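Local structure of glycosyl hydrolases family 31 family protein (Aspergillus niger, 6DRU) at residues R538-Y541 with V542-A546. The protein releases alpha-xylose from the non-reducing terminal glucose of xyloglucan oligosaccharides, as an alpha-xylosidase of glycoside hydrolase family 31. Sequence-based numbering, arbitrary orientation.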
# COMPACT_ATOMS: atom_id res chain seq x y z
N ARG A 538 -40.17 -35.36 7.24
CA ARG A 538 -40.38 -36.00 8.53
C ARG A 538 -39.40 -37.16 8.73
O ARG A 538 -38.90 -37.38 9.84
CB ARG A 538 -41.82 -36.49 8.65
CG ARG A 538 -42.81 -35.39 9.00
CD ARG A 538 -44.23 -35.83 8.71
NE ARG A 538 -45.21 -35.00 9.39
CZ ARG A 538 -46.53 -35.19 9.33
NH1 ARG A 538 -47.01 -36.19 8.61
NH2 ARG A 538 -47.35 -34.38 9.98
N GLU A 539 -39.11 -37.90 7.66
CA GLU A 539 -38.11 -38.96 7.74
C GLU A 539 -36.73 -38.39 8.02
O GLU A 539 -36.01 -38.87 8.91
CB GLU A 539 -38.10 -39.78 6.45
CG GLU A 539 -37.10 -40.92 6.44
CD GLU A 539 -36.89 -41.50 5.06
OE1 GLU A 539 -37.36 -40.89 4.08
OE2 GLU A 539 -36.25 -42.57 4.95
N LEU A 540 -36.35 -37.35 7.28
CA LEU A 540 -35.04 -36.73 7.47
C LEU A 540 -34.88 -36.17 8.88
O LEU A 540 -33.82 -36.34 9.51
CB LEU A 540 -34.82 -35.63 6.43
CG LEU A 540 -33.54 -34.80 6.57
CD1 LEU A 540 -32.30 -35.69 6.58
CD2 LEU A 540 -33.46 -33.76 5.46
N TYR A 541 -35.91 -35.50 9.40
CA TYR A 541 -35.80 -34.89 10.72
C TYR A 541 -35.62 -35.93 11.81
O TYR A 541 -34.82 -35.75 12.73
CB TYR A 541 -37.02 -34.02 11.01
CG TYR A 541 -36.95 -33.36 12.37
CD1 TYR A 541 -36.18 -32.22 12.57
CD2 TYR A 541 -37.64 -33.88 13.45
CE1 TYR A 541 -36.11 -31.62 13.81
CE2 TYR A 541 -37.57 -33.29 14.70
CZ TYR A 541 -36.81 -32.15 14.87
OH TYR A 541 -36.73 -31.55 16.10
N VAL A 542 -36.36 -37.04 11.73
CA VAL A 542 -36.27 -38.06 12.76
C VAL A 542 -34.90 -38.72 12.74
O VAL A 542 -34.33 -39.02 13.80
CB VAL A 542 -37.41 -39.09 12.60
CG1 VAL A 542 -37.18 -40.29 13.49
CG2 VAL A 542 -38.75 -38.44 12.92
N ARG A 543 -34.34 -38.94 11.55
CA ARG A 543 -32.97 -39.42 11.46
C ARG A 543 -32.00 -38.41 12.06
O ARG A 543 -31.07 -38.79 12.78
CB ARG A 543 -32.61 -39.70 10.00
CG ARG A 543 -33.39 -40.83 9.35
CD ARG A 543 -33.07 -42.17 9.98
NE ARG A 543 -33.50 -43.27 9.14
CZ ARG A 543 -33.35 -44.56 9.45
NH1 ARG A 543 -32.77 -44.89 10.60
NH2 ARG A 543 -33.78 -45.50 8.63
N TRP A 544 -32.21 -37.13 11.77
CA TRP A 544 -31.31 -36.08 12.25
C TRP A 544 -31.44 -35.90 13.76
O TRP A 544 -30.43 -35.82 14.48
CB TRP A 544 -31.61 -34.78 11.51
CG TRP A 544 -30.43 -33.86 11.35
CD1 TRP A 544 -29.47 -33.59 12.27
CD2 TRP A 544 -30.11 -33.09 10.19
NE1 TRP A 544 -28.56 -32.70 11.76
CE2 TRP A 544 -28.93 -32.37 10.48
CE3 TRP A 544 -30.70 -32.93 8.93
CZ2 TRP A 544 -28.33 -31.52 9.56
CZ3 TRP A 544 -30.11 -32.08 8.02
CH2 TRP A 544 -28.94 -31.38 8.34
N LEU A 545 -32.68 -35.82 14.26
CA LEU A 545 -32.90 -35.64 15.69
C LEU A 545 -32.32 -36.80 16.49
O LEU A 545 -31.82 -36.61 17.60
CB LEU A 545 -34.40 -35.49 15.96
CG LEU A 545 -34.89 -35.00 17.33
CD1 LEU A 545 -34.97 -36.13 18.36
CD2 LEU A 545 -34.01 -33.87 17.84
N ALA A 546 -32.38 -38.02 15.94
CA ALA A 546 -31.81 -39.17 16.62
C ALA A 546 -30.30 -39.03 16.78
O ALA A 546 -29.73 -39.42 17.80
CB ALA A 546 -32.15 -40.45 15.87
O HOH W 1 -33.88 -43.55 6.15
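Leu-545 lies along one face of the Tyr-541 ring, one helical turn further on. Its CB sits 4.0 Å above the ring plane, toward the rim near Tyr-541 CE2, and CD2 reaches 4.0 Å from Tyr-541 OH, so the leucine runs beside the ring out to its phenolic end. One turn apart and with CG anti to the backbone N in both (chi1 180° for Tyr-541, -167° for Leu-545), the two side chains run side by side in the same direction. Elsewhere the tyrosine stacks on Tyr-577, and its OH is hydrogen-bonded to Thr-556 OG1.

The pair one residue earlier, Leu-540 and Trp-544, has the same spacing with a different fit: Leu-540 brings CD1 to 4.0 Å from Trp-544 CE3, approaching the indole obliquely at its six-membered ring. All this belongs to helix 535-548 in the TIM-barrel domain of this family 31 enzyme, packed between helix 492-508, whose Trp-492 touches Leu-540, and helix 582-594, whose Ile-585 meets both Tyr-541 and Leu-545.

On another side of the helix, Glu-539 and Arg-543 are joined through a water instead of a direct salt bridge. The water donates to Glu-539 OE2 at 2.8 Å and accepts from Arg-543 NE at 3.0 Å. The first torsion of the arginine sets CG beside the Glu-539 carbonyl oxygen, and a bend at chi2 (-67°) then turns the extended remainder of the chain, taking NE to the water. Glu-539 OE2 also takes the backbone N-H of Asn-658, and Arg-543 NH2 bonds to Ala-696 O. Along the backbone, four N-H groups, from Val-542 to Leu-545, each bond to the carbonyl oxygen four residues earlier, Arg-538 to Tyr-541.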